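Side-chain contacts in response regulator (Caulobacter vibrioides, PDB 3N0R), which probably controls the general stress response as an anti-anti-sigma factor, its receiver domain regulating a sigma-factor-like domain that sequesters an anti-sigma partner: residues P206-A211 with G272-F277; A174-L179 with E265-A270; S220-V225 with V234-I239; L31-R36 with A241-L246. The protein carries 1 engineered substitution. All coordinates share one frame; numbering follows the deposited sequence.

Contact 1: P206-A211 with G272-F277; sequences PGLVLA and GQALFF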
loop_
_atom_site.group_PDB
_atom_site.type_symbol
_atom_site.label_atom_id
_atom_site.label_comp_id
_atom_site.label_asym_id
_atom_site.label_seq_id
_atom_site.Cartn_x
_atom_site.Cartn_y
_atom_site.Cartn_z
ATOM N N PRO A 206 -8.214 -19.318 -4.429
ATOM C CA PRO A 206 -8.363 -18.429 -3.274
ATOM C C PRO A 206 -8.918 -17.064 -3.686
ATOM O O PRO A 206 -8.958 -16.747 -4.876
ATOM C CB PRO A 206 -6.926 -18.284 -2.778
ATOM C CG PRO A 206 -6.112 -18.414 -3.997
ATOM C CD PRO A 206 -6.819 -19.398 -4.887
ATOM N N GLY A 207 -9.322 -16.262 -2.701
ATOM C CA GLY A 207 -9.720 -14.887 -2.943
ATOM C C GLY A 207 -8.586 -13.899 -2.743
ATOM O O GLY A 207 -8.721 -12.714 -3.050
ATOM N N LEU A 208 -7.469 -14.371 -2.208
ATOM C CA LEU A 208 -6.324 -13.512 -1.922
ATOM C C LEU A 208 -5.109 -14.402 -1.746
ATOM O O LEU A 208 -5.211 -15.478 -1.156
ATOM C CB LEU A 208 -6.559 -12.715 -0.632
ATOM C CG LEU A 208 -5.410 -11.860 -0.095
ATOM C CD1 LEU A 208 -5.076 -10.714 -1.048
ATOM C CD2 LEU A 208 -5.767 -11.322 1.285
ATOM N N VAL A 209 -3.953 -13.950 -2.232
ATOM C CA VAL A 209 -2.705 -14.673 -2.031
ATOM C C VAL A 209 -1.671 -13.733 -1.429
ATOM O O VAL A 209 -1.542 -12.587 -1.865
ATOM C CB VAL A 209 -2.162 -15.223 -3.373
ATOM C CG1 VAL A 209 -0.848 -15.952 -3.161
ATOM C CG2 VAL A 209 -3.191 -16.147 -4.017
ATOM N N LEU A 210 -0.968 -14.221 -0.410
ATOM C CA LEU A 210 0.205 -13.529 0.115
ATOM C C LEU A 210 1.405 -14.399 -0.208
ATOM O O LEU A 210 1.466 -15.550 0.204
ATOM C CB LEU A 210 0.106 -13.329 1.628
ATOM C CG LEU A 210 -0.975 -12.373 2.143
ATOM C CD1 LEU A 210 -0.422 -11.387 3.164
ATOM C CD2 LEU A 210 -1.700 -11.654 1.016
ATOM N N ALA A 211 2.343 -13.862 -0.980
ATOM C CA ALA A 211 3.430 -14.665 -1.541
ATOM C C ALA A 211 4.787 -14.026 -1.315
ATOM O O ALA A 211 5.002 -12.844 -1.626
ATOM C CB ALA A 211 3.219 -14.857 -3.031
ATOM N N GLY A 272 -6.485 -4.875 3.515
ATOM C CA GLY A 272 -7.640 -4.014 3.343
ATOM C C GLY A 272 -7.716 -3.381 1.968
ATOM O O GLY A 272 -8.800 -3.291 1.376
ATOM N N GLN A 273 -6.581 -2.919 1.451
ATOM C CA GLN A 273 -6.561 -2.315 0.116
ATOM C C GLN A 273 -6.720 -3.348 -0.989
ATOM O O GLN A 273 -7.462 -3.118 -1.947
ATOM C CB GLN A 273 -5.290 -1.499 -0.106
ATOM C CG GLN A 273 -5.222 -0.267 0.782
ATOM C CD GLN A 273 -6.430 0.619 0.613
ATOM O OE1 GLN A 273 -7.362 0.574 1.418
ATOM N NE2 GLN A 273 -6.438 1.422 -0.452
ATOM N N ALA A 274 -6.017 -4.473 -0.878
ATOM C CA ALA A 274 -6.123 -5.515 -1.891
ATOM C C ALA A 274 -7.569 -5.966 -2.072
ATOM O O ALA A 274 -8.037 -6.128 -3.197
ATOM C CB ALA A 274 -5.240 -6.686 -1.536
ATOM N N LEU A 275 -8.273 -6.168 -0.961
ATOM C CA LEU A 275 -9.658 -6.623 -1.024
ATOM C C LEU A 275 -10.640 -5.508 -1.378
ATOM O O LEU A 275 -11.724 -5.786 -1.884
ATOM C CB LEU A 275 -10.075 -7.327 0.267
ATOM C CG LEU A 275 -9.288 -8.601 0.566
ATOM C CD1 LEU A 275 -9.726 -9.175 1.902
ATOM C CD2 LEU A 275 -9.484 -9.607 -0.555
ATOM N N PHE A 276 -10.268 -4.258 -1.111
ATOM C CA PHE A 276 -11.065 -3.124 -1.559
ATOM C C PHE A 276 -11.062 -3.052 -3.084
ATOM O O PHE A 276 -12.115 -2.882 -3.704
ATOM C CB PHE A 276 -10.536 -1.818 -0.953
ATOM C CG PHE A 276 -11.179 -0.579 -1.514
ATOM C CD1 PHE A 276 -12.487 -0.245 -1.201
ATOM C CD2 PHE A 276 -10.456 0.270 -2.330
ATOM C CE1 PHE A 276 -13.069 0.898 -1.714
ATOM C CE2 PHE A 276 -11.029 1.413 -2.843
ATOM C CZ PHE A 276 -12.338 1.730 -2.533
ATOM N N PHE A 277 -9.885 -3.190 -3.686
ATOM C CA PHE A 277 -9.748 -3.096 -5.132
ATOM C C PHE A 277 -10.163 -4.373 -5.864
ATOM O O PHE A 277 -10.578 -4.301 -7.019
ATOM C CB PHE A 277 -8.325 -2.675 -5.523
ATOM C CG PHE A 277 -8.061 -1.224 -5.289
ATOM C CD1 PHE A 277 -8.653 -0.272 -6.105
ATOM C CD2 PHE A 277 -7.250 -0.796 -4.245
ATOM C CE1 PHE A 277 -8.447 1.073 -5.890
ATOM C CE2 PHE A 277 -7.038 0.564 -4.025
ATOM C CZ PHE A 277 -7.641 1.495 -4.846
#

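Contact 2: A174-L179 with E265-A270; sequences ADIEAL and ETVKAA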
loop_
_atom_site.group_PDB
_atom_site.type_symbol
_atom_site.label_atom_id
_atom_site.label_comp_id
_atom_site.label_asym_id
_atom_site.label_seq_id
_atom_site.Cartn_x
_atom_site.Cartn_y
_atom_site.Cartn_z
ATOM N N ALA A 174 3.908 -18.869 9.851
ATOM C CA ALA A 174 2.999 -18.957 10.992
ATOM C C ALA A 174 2.537 -17.572 11.448
ATOM O O ALA A 174 1.371 -17.401 11.819
ATOM C CB ALA A 174 3.658 -19.699 12.135
ATOM N N ASP A 175 3.441 -16.593 11.422
ATOM C CA ASP A 175 3.105 -15.230 11.820
ATOM C C ASP A 175 2.038 -14.665 10.895
ATOM O O ASP A 175 1.075 -14.043 11.351
ATOM C CB ASP A 175 4.310 -14.292 11.715
ATOM C CG ASP A 175 5.325 -14.463 12.824
ATOM O OD1 ASP A 175 5.037 -15.109 13.853
ATOM O OD2 ASP A 175 6.437 -13.913 12.660
ATOM N N ILE A 176 2.217 -14.830 9.586
ATOM C CA ILE A 176 1.253 -14.250 8.667
ATOM C C ILE A 176 -0.091 -14.989 8.720
ATOM O O ILE A 176 -1.137 -14.360 8.622
ATOM C CB ILE A 176 1.819 -14.070 7.226
ATOM C CG1 ILE A 176 0.917 -13.144 6.403
ATOM C CG2 ILE A 176 1.985 -15.386 6.528
ATOM C CD1 ILE A 176 0.821 -11.726 6.936
ATOM N N GLU A 177 -0.070 -16.308 8.916
ATOM C CA GLU A 177 -1.323 -17.036 9.109
ATOM C C GLU A 177 -2.090 -16.474 10.310
ATOM O O GLU A 177 -3.311 -16.295 10.262
ATOM C CB GLU A 177 -1.076 -18.538 9.306
ATOM C CG GLU A 177 -2.354 -19.353 9.579
ATOM C CD GLU A 177 -2.728 -19.413 11.061
ATOM O OE1 GLU A 177 -1.868 -19.127 11.925
ATOM O OE2 GLU A 177 -3.895 -19.741 11.374
ATOM N N ALA A 178 -1.370 -16.185 11.389
ATOM C CA ALA A 178 -2.013 -15.679 12.595
ATOM C C ALA A 178 -2.654 -14.324 12.334
ATOM O O ALA A 178 -3.787 -14.072 12.744
ATOM C CB ALA A 178 -1.012 -15.586 13.732
ATOM N N LEU A 179 -1.929 -13.453 11.636
ATOM C CA LEU A 179 -2.451 -12.126 11.340
ATOM C C LEU A 179 -3.677 -12.208 10.424
ATOM O O LEU A 179 -4.671 -11.516 10.633
ATOM C CB LEU A 179 -1.358 -11.241 10.739
ATOM C CG LEU A 179 -0.230 -10.901 11.720
ATOM C CD1 LEU A 179 0.882 -10.136 11.011
ATOM C CD2 LEU A 179 -0.761 -10.092 12.887
ATOM N N GLU A 265 -0.377 -3.722 11.897
ATOM C CA GLU A 265 -1.239 -2.738 11.254
ATOM C C GLU A 265 -0.940 -2.595 9.769
ATOM O O GLU A 265 -1.835 -2.277 8.989
ATOM C CB GLU A 265 -1.160 -1.382 11.958
ATOM C CG GLU A 265 -1.893 -1.334 13.296
ATOM C CD GLU A 265 -3.412 -1.364 13.137
ATOM O OE1 GLU A 265 -3.994 -0.320 12.767
ATOM O OE2 GLU A 265 -4.025 -2.427 13.388
ATOM N N THR A 266 0.308 -2.841 9.367
ATOM C CA THR A 266 0.653 -2.748 7.950
ATOM C C THR A 266 0.030 -3.890 7.156
ATOM O O THR A 266 -0.317 -3.717 5.995
ATOM C CB THR A 266 2.175 -2.736 7.701
ATOM O OG1 THR A 266 2.738 -4.028 7.974
ATOM C CG2 THR A 266 2.850 -1.661 8.543
ATOM N N VAL A 267 -0.116 -5.050 7.792
ATOM C CA VAL A 267 -0.762 -6.190 7.153
ATOM C C VAL A 267 -2.262 -5.936 6.998
ATOM O O VAL A 267 -2.841 -6.206 5.939
ATOM C CB VAL A 267 -0.493 -7.470 7.942
ATOM C CG1 VAL A 267 -1.273 -8.636 7.352
ATOM C CG2 VAL A 267 1.000 -7.761 7.936
ATOM N N LYS A 268 -2.896 -5.418 8.047
ATOM C CA LYS A 268 -4.301 -5.031 7.956
ATOM C C LYS A 268 -4.508 -4.052 6.809
ATOM O O LYS A 268 -5.456 -4.178 6.035
ATOM C CB LYS A 268 -4.809 -4.403 9.260
ATOM C CG LYS A 268 -6.204 -3.787 9.115
ATOM C CD LYS A 268 -6.745 -3.207 10.422
ATOM C CE LYS A 268 -7.258 -4.297 11.351
ATOM N NZ LYS A 268 -8.388 -3.824 12.199
ATOM N N ALA A 269 -3.619 -3.068 6.705
ATOM C CA ALA A 269 -3.755 -2.054 5.664
ATOM C C ALA A 269 -3.582 -2.645 4.265
ATOM O O ALA A 269 -4.366 -2.334 3.369
ATOM C CB ALA A 269 -2.769 -0.906 5.892
ATOM N N ALA A 270 -2.551 -3.463 4.064
ATOM C CA ALA A 270 -2.300 -4.029 2.745
ATOM C C ALA A 270 -3.434 -4.959 2.316
ATOM O O ALA A 270 -3.912 -4.889 1.183
ATOM C CB ALA A 270 -0.961 -4.744 2.715
#

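Contact 3: S220-V225 with V234-I239; sequences SGIDAV and VPVIFI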
loop_
_atom_site.group_PDB
_atom_site.type_symbol
_atom_site.label_atom_id
_atom_site.label_comp_id
_atom_site.label_asym_id
_atom_site.label_seq_id
_atom_site.Cartn_x
_atom_site.Cartn_y
_atom_site.Cartn_z
ATOM N N SER A 220 10.459 -17.148 -7.290
ATOM C CA SER A 220 9.316 -16.379 -6.825
ATOM C C SER A 220 8.165 -17.340 -6.551
ATOM O O SER A 220 7.774 -18.112 -7.427
ATOM C CB SER A 220 8.911 -15.359 -7.894
ATOM O OG SER A 220 7.890 -14.492 -7.427
ATOM N N GLY A 221 7.628 -17.294 -5.337
ATOM C CA GLY A 221 6.599 -18.227 -4.915
ATOM C C GLY A 221 5.359 -18.233 -5.789
ATOM O O GLY A 221 4.676 -19.247 -5.893
ATOM N N ILE A 222 5.077 -17.105 -6.428
ATOM C CA ILE A 222 3.844 -16.944 -7.186
ATOM C C ILE A 222 3.916 -17.541 -8.595
ATOM O O ILE A 222 2.888 -17.712 -9.253
ATOM C CB ILE A 222 3.475 -15.442 -7.291
ATOM C CG1 ILE A 222 1.971 -15.251 -7.517
ATOM C CG2 ILE A 222 4.316 -14.747 -8.364
ATOM C CD1 ILE A 222 1.118 -15.638 -6.326
ATOM N N ASP A 223 5.120 -17.880 -9.050
ATOM C CA ASP A 223 5.340 -18.139 -10.477
ATOM C C ASP A 223 4.428 -19.177 -11.129
ATOM O O ASP A 223 3.984 -18.984 -12.262
ATOM C CB ASP A 223 6.807 -18.485 -10.761
ATOM C CG ASP A 223 7.681 -17.252 -10.901
ATOM O OD1 ASP A 223 7.123 -16.134 -10.949
ATOM O OD2 ASP A 223 8.920 -17.402 -10.981
ATOM N N ALA A 224 4.164 -20.283 -10.442
ATOM C CA ALA A 224 3.395 -21.365 -11.050
ATOM C C ALA A 224 1.891 -21.146 -10.965
ATOM O O ALA A 224 1.121 -21.897 -11.563
ATOM C CB ALA A 224 3.779 -22.711 -10.443
ATOM N N VAL A 225 1.468 -20.119 -10.232
ATOM C CA VAL A 225 0.040 -19.847 -10.108
ATOM C C VAL A 225 -0.358 -18.467 -10.648
ATOM O O VAL A 225 -1.542 -18.127 -10.698
ATOM C CB VAL A 225 -0.457 -20.021 -8.648
ATOM C CG1 VAL A 225 -0.320 -21.477 -8.214
ATOM C CG2 VAL A 225 0.282 -19.081 -7.697
ATOM N N VAL A 234 -7.479 -12.503 -8.967
ATOM C CA VAL A 234 -7.210 -12.688 -7.556
ATOM C C VAL A 234 -6.061 -11.776 -7.153
ATOM O O VAL A 234 -4.985 -11.830 -7.747
ATOM C CB VAL A 234 -6.837 -14.153 -7.252
ATOM C CG1 VAL A 234 -6.474 -14.313 -5.785
ATOM C CG2 VAL A 234 -7.983 -15.087 -7.633
ATOM N N PRO A 235 -6.281 -10.934 -6.133
ATOM C CA PRO A 235 -5.205 -10.033 -5.713
ATOM C C PRO A 235 -4.056 -10.777 -5.040
ATOM O O PRO A 235 -4.276 -11.760 -4.331
ATOM C CB PRO A 235 -5.895 -9.096 -4.714
ATOM C CG PRO A 235 -7.045 -9.886 -4.189
ATOM C CD PRO A 235 -7.500 -10.760 -5.325
ATOM N N VAL A 236 -2.839 -10.298 -5.282
ATOM C CA VAL A 236 -1.634 -10.848 -4.684
ATOM C C VAL A 236 -0.895 -9.755 -3.933
ATOM O O VAL A 236 -0.689 -8.659 -4.451
ATOM C CB VAL A 236 -0.696 -11.466 -5.742
ATOM C CG1 VAL A 236 0.550 -12.072 -5.075
ATOM C CG2 VAL A 236 -1.439 -12.519 -6.561
ATOM N N ILE A 237 -0.525 -10.059 -2.696
ATOM C CA ILE A 237 0.316 -9.188 -1.895
ATOM C C ILE A 237 1.664 -9.875 -1.740
ATOM O O ILE A 237 1.737 -11.038 -1.338
ATOM C CB ILE A 237 -0.292 -8.953 -0.508
ATOM C CG1 ILE A 237 -1.706 -8.366 -0.631
ATOM C CG2 ILE A 237 0.619 -8.061 0.321
ATOM C CD1 ILE A 237 -2.435 -8.250 0.691
ATOM N N PHE A 238 2.741 -9.167 -2.065
ATOM C CA PHE A 238 4.073 -9.751 -1.968
ATOM C C PHE A 238 4.726 -9.473 -0.629
ATOM O O PHE A 238 4.602 -8.385 -0.074
ATOM C CB PHE A 238 4.935 -9.303 -3.142
ATOM C CG PHE A 238 4.477 -9.879 -4.445
ATOM C CD1 PHE A 238 4.907 -11.131 -4.850
ATOM C CD2 PHE A 238 3.568 -9.198 -5.238
ATOM C CE1 PHE A 238 4.462 -11.679 -6.043
ATOM C CE2 PHE A 238 3.120 -9.738 -6.430
ATOM C CZ PHE A 238 3.572 -10.976 -6.835
ATOM N N ILE A 239 5.411 -10.494 -0.126
ATOM C CA ILE A 239 6.108 -10.430 1.147
ATOM C C ILE A 239 7.612 -10.354 0.890
ATOM O O ILE A 239 8.146 -11.151 0.123
ATOM C CB ILE A 239 5.835 -11.708 1.971
ATOM C CG1 ILE A 239 4.349 -11.844 2.315
ATOM C CG2 ILE A 239 6.703 -11.736 3.223
ATOM C CD1 ILE A 239 3.965 -13.261 2.761
#

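Contact 4: L31-R36 with A241-L246; sequences LPYIRR and AFPERL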
loop_
_atom_site.group_PDB
_atom_site.type_symbol
_atom_site.label_atom_id
_atom_site.label_comp_id
_atom_site.label_asym_id
_atom_site.label_seq_id
_atom_site.Cartn_x
_atom_site.Cartn_y
_atom_site.Cartn_z
ATOM N N LEU A 31 11.455 8.252 -0.854
ATOM C CA LEU A 31 10.773 8.024 -2.127
ATOM C C LEU A 31 10.216 6.610 -2.318
ATOM O O LEU A 31 9.073 6.469 -2.732
ATOM C CB LEU A 31 11.633 8.457 -3.315
ATOM C CG LEU A 31 11.804 9.978 -3.430
ATOM C CD1 LEU A 31 12.942 10.311 -4.382
ATOM C CD2 LEU A 31 10.522 10.693 -3.844
ATOM N N PRO A 32 10.984 5.561 -1.987
ATOM C CA PRO A 32 10.392 4.229 -2.189
ATOM C C PRO A 32 9.099 4.044 -1.393
ATOM O O PRO A 32 8.133 3.452 -1.882
ATOM C CB PRO A 32 11.486 3.275 -1.689
ATOM C CG PRO A 32 12.770 4.052 -1.892
ATOM C CD PRO A 32 12.405 5.484 -1.590
ATOM N N TYR A 33 9.070 4.570 -0.175
ATOM C CA TYR A 33 7.918 4.345 0.684
ATOM C C TYR A 33 6.695 5.168 0.311
ATOM O O TYR A 33 5.560 4.702 0.454
ATOM C CB TYR A 33 8.312 4.458 2.157
ATOM C CG TYR A 33 9.452 3.512 2.426
ATOM C CD1 TYR A 33 9.236 2.145 2.473
ATOM C CD2 TYR A 33 10.756 3.979 2.543
ATOM C CE1 TYR A 33 10.283 1.262 2.693
ATOM C CE2 TYR A 33 11.807 3.115 2.753
ATOM C CZ TYR A 33 11.566 1.754 2.825
ATOM O OH TYR A 33 12.613 0.883 3.034
ATOM N N ILE A 34 6.906 6.370 -0.218
ATOM C CA ILE A 34 5.761 7.104 -0.739
ATOM C C ILE A 34 5.225 6.441 -2.017
ATOM O O ILE A 34 4.033 6.486 -2.262
ATOM C CB ILE A 34 5.992 8.626 -0.889
ATOM C CG1 ILE A 34 4.644 9.333 -1.067
ATOM C CG2 ILE A 34 6.967 8.943 -2.017
ATOM C CD1 ILE A 34 4.724 10.835 -0.953
ATOM N N ARG A 35 6.081 5.764 -2.790
ATOM C CA ARG A 35 5.562 4.916 -3.869
ATOM C C ARG A 35 4.685 3.795 -3.311
ATOM O O ARG A 35 3.626 3.524 -3.856
ATOM C CB ARG A 35 6.673 4.343 -4.757
ATOM C CG ARG A 35 7.454 5.399 -5.532
ATOM C CD ARG A 35 8.474 4.778 -6.504
ATOM N NE ARG A 35 9.338 5.838 -7.024
ATOM C CZ ARG A 35 10.582 6.086 -6.629
ATOM N NH1 ARG A 35 11.202 5.295 -5.761
ATOM N NH2 ARG A 35 11.221 7.137 -7.125
ATOM N N ARG A 36 5.103 3.161 -2.215
ATOM C CA ARG A 36 4.282 2.132 -1.592
ATOM C C ARG A 36 2.902 2.684 -1.228
ATOM O O ARG A 36 1.862 2.078 -1.524
ATOM C CB ARG A 36 4.972 1.554 -0.356
ATOM C CG ARG A 36 4.119 0.533 0.388
ATOM C CD ARG A 36 4.840 -0.012 1.594
ATOM N NE ARG A 36 5.138 1.046 2.551
ATOM C CZ ARG A 36 6.064 0.944 3.495
ATOM N NH1 ARG A 36 6.778 -0.169 3.598
ATOM N NH2 ARG A 36 6.281 1.961 4.319
ATOM N N ALA A 241 11.661 -8.946 2.804
ATOM C CA ALA A 241 12.431 -8.268 3.844
ATOM C C ALA A 241 12.994 -6.929 3.367
ATOM O O ALA A 241 13.438 -6.119 4.182
ATOM C CB ALA A 241 13.557 -9.163 4.349
ATOM N N PHE A 242 12.976 -6.702 2.052
ATOM C CA PHE A 242 13.617 -5.530 1.443
ATOM C C PHE A 242 12.691 -4.876 0.425
ATOM O O PHE A 242 12.938 -4.899 -0.781
ATOM C CB PHE A 242 14.964 -5.917 0.835
ATOM C CG PHE A 242 15.882 -6.553 1.831
ATOM C CD1 PHE A 242 16.554 -5.776 2.756
ATOM C CD2 PHE A 242 16.030 -7.930 1.887
ATOM C CE1 PHE A 242 17.377 -6.357 3.701
ATOM C CE2 PHE A 242 16.866 -8.512 2.823
ATOM C CZ PHE A 242 17.529 -7.725 3.733
ATOM N N PRO A 243 11.612 -4.267 0.923
ATOM C CA PRO A 243 10.584 -3.707 0.044
ATOM C C PRO A 243 11.128 -2.630 -0.895
ATOM O O PRO A 243 10.643 -2.481 -2.011
ATOM C CB PRO A 243 9.558 -3.125 1.028
ATOM C CG PRO A 243 10.316 -2.919 2.310
ATOM C CD PRO A 243 11.325 -4.033 2.350
ATOM N N GLU A 244 12.135 -1.897 -0.447
ATOM C CA GLU A 244 12.685 -0.824 -1.259
ATOM C C GLU A 244 13.155 -1.307 -2.644
ATOM O O GLU A 244 13.088 -0.555 -3.613
ATOM C CB GLU A 244 13.799 -0.094 -0.509
ATOM C CG GLU A 244 15.011 -0.961 -0.175
ATOM C CD GLU A 244 14.873 -1.832 1.085
ATOM O OE1 GLU A 244 13.766 -2.003 1.631
ATOM O OE2 GLU A 244 15.913 -2.349 1.544
ATOM N N ARG A 245 13.591 -2.563 -2.741
ATOM C CA ARG A 245 14.060 -3.118 -4.016
ATOM C C ARG A 245 12.960 -3.268 -5.047
ATOM O O ARG A 245 13.239 -3.368 -6.243
ATOM C CB ARG A 245 14.700 -4.482 -3.804
ATOM C CG ARG A 245 15.893 -4.421 -2.911
ATOM C CD ARG A 245 16.467 -5.783 -2.703
ATOM N NE ARG A 245 17.529 -5.723 -1.717
ATOM C CZ ARG A 245 18.316 -6.742 -1.420
ATOM N NH1 ARG A 245 18.154 -7.906 -2.031
ATOM N NH2 ARG A 245 19.259 -6.587 -0.511
ATOM N N LEU A 246 11.720 -3.304 -4.570
ATOM C CA LEU A 246 10.541 -3.441 -5.418
ATOM C C LEU A 246 9.749 -2.139 -5.507
ATOM O O LEU A 246 8.608 -2.140 -5.952
ATOM C CB LEU A 246 9.634 -4.541 -4.862
ATOM C CG LEU A 246 10.274 -5.921 -4.739
ATOM C CD1 LEU A 246 9.387 -6.875 -3.948
ATOM C CD2 LEU A 246 10.548 -6.448 -6.127
#

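Contact 1: P206-A211 with G272-F277
Leu208, the first residue of strand 208-212, points its side chain at the last turns of helix 264-277 and meets Ala274 and Leu275 there. The contact can be followed outward along this leucine. Its CB already faces Leu275, whose CD2 lies 4.3 Å from it. CG stands anti to the backbone N (chi1 174°), which carries the branch off the sheet toward the helix and divides the two methyls between neighbouring helix residues. Leu208 CD1 runs on to the CB methyl of Ala274 at 4.1 Å. CD2 takes the other side of the fork and comes to 4.5 Å from Leu275 CD2.

Leu275 answers with one branch only. Although its CB does not head for the strand, chi1 of -63° puts CG anti to the carbonyl carbon, and CD2 swings back over the turn into the strand, reaching 4.1 Å from the carbonyl O of Gly207. All four touching residues are buried, no hydrogen bond crosses, and the interaction is van der Waals contact, aliphatic apart from the Gly207 oxygen.

This is the sheet-to-helix packing of a receiver domain, in which the C-terminal helix lies against one face of a central parallel sheet. Strand 208-212 runs between strands 162-166 and 236-240: Leu208 also touches Val163 and Ile237, and Ala274 shares Ile237. On the opposite side of helix 264-277, Gln273 bonds to Arg117 and Ala40, tying the same helix to the sigma-like part of the chain.

Contact 2: A174-L179 with E265-A270
Helices 170-182 and 264-277 approach with the CA atoms of Leu179 and Val267 7.5 Å apart, a spacing short enough for medium-sized aliphatic side chains to fill the gap between them. Val267 is the one residue of 265-270 that touches 174-179, and both of its methyls are used. CG1 touches CD1 of Ile176 at 3.8 Å, while CG2 meets CD1 of Leu179 at 3.9 Å and is also 4.1 Å from Ile176 CD1. The valine fork is thus set against residues one turn apart on the facing helix.

The two partners arrive differently. Leu179 already points at the opposite helix and lies at about a right angle to Val267, using one methyl of its fork. Ile176 starts off to the side; its CG1 branch, anti to the backbone N (chi1 -165°), then bends at chi2 of 63° so that CD1 comes round to the valine. Ile176 was modelled in two conformers, and this reach belongs to the one described. Phe262, just before helix 264-277, packs on both Ile176 and Leu179, and Ile258 of the edge strand 257-259 touches Ile176.

In the receiver fold these are the first and last helices, side by side on one face of the sheet. Charged groups stay outside the seam: Lys268 turns away to a salt bridge with Asp156. With methyl groups alone meeting across it and no hydrogen bond, the contact probably rests on shape and burial of apolar surface, with nothing directional to fix it.

Contact 3: S220-V225 with V234-I239
Val236, which opens strand 236-240, meets Ile222 tip to tip. Its CG1 is 3.8 Å from Ile222 CD1 and its CG2 4.0 Å from the same atom, so the end of the isoleucine sits in the valine fork. Chi2 of 68° bends the Ile222 chain to bring CD1 there. The next residue, Ile237, belongs to the other face of the sheet, and its backbone bonds to Val209 and Ala211 hold the strand in register with its neighbour.

Phe238 brings the strand back to the first face. Its ring, with CG beside the backbone N (chi1 -69°), leans over toward Ile222 and receives the second branch of that residue at its edge, near the ring plane: Ile222 CG2 is 3.8 Å from CE1 and 4.1 Å from CZ. Within the strand, Val236 CG1 lies under one ring face, offset toward the rim. Ile222 thus divides its branches, CD1 going to the valine and CG2 to the aromatic edge. It is presented by a type I turn from Ser220 to Asp223.

The contact lies within a beta-alpha-beta crossover of the receiver fold: strand 208-212 leads through this loop and helix 226-231 to the parallel strand 236-240. It folds the loop onto the sheet face opposite helix 264-277. Ile222 also rests on Val209 of the adjoining strand, and Leu229 of helix 226-231 touches both Ile222 and Val236, while Phe238 also touches Pro254.

Contact 4: L31-R36 with A241-L246
Tyr33 and Glu244 are brought together by the torsions of both. CG of Tyr33 lies beside its own backbone N, laying the ring along the helix flank toward 241-246. Glu244 sets CG between its backbone N and carbonyl carbon (chi1 63°), then turns at chi2 (-82°) to fold its carboxylate back alongside the phenol. The two side chains run side by side, pointing the same way, with ring and carboxylate planes 53° apart. Tyr33 OH is 3.4 Å from Glu244 OE1 and 3.9 Å from Glu244 CB.

Beside the hydroxyl end of the ring, Pro243 CG comes to the edge, near the plane, 4.2 Å from Tyr33 CE1. Pro32, one residue earlier in the helix, adds a ring carbon: its CB is 4.3 Å from Glu244 CB. Both prolines thus put aliphatic ring carbons beside Tyr33 or Glu244.

Here a helix of the Sigma2 region meets a loop of the receiver domain, so the contact belongs to the interface between the two domains. Arg36 touches Thr259 and forms a salt bridge with Glu126, and Arg35 donates to Leu247 O. Tyr33 also touches Tyr77 of helix 72-84, whereas Pro243 lies against Leu257 and Thr259 of the edge strand.

Overall arrangement
Contacts 1, 2 and 3 build the receiver domain, and contact 4 joins it to the Sigma2 region. Contacts 1 and 2 share helix 264-277, their centres about 12 Å apart, and meet where Leu210 CD1 packs 3.9 Å from Ile176 CG1. Contact 3, centred about 11 Å from contact 1, uses the neighbouring strand and lies across the sheet from that helix. Asp212, the predicted phosphorylation site, directly follows 206-211 and touches Ile239, at the end of 234-239. Contact 4 is centred 18 to 19 Å from the others, yet 241-246 begins just beyond that strand, a route by which phosphorylation could plausibly affect the domain interface.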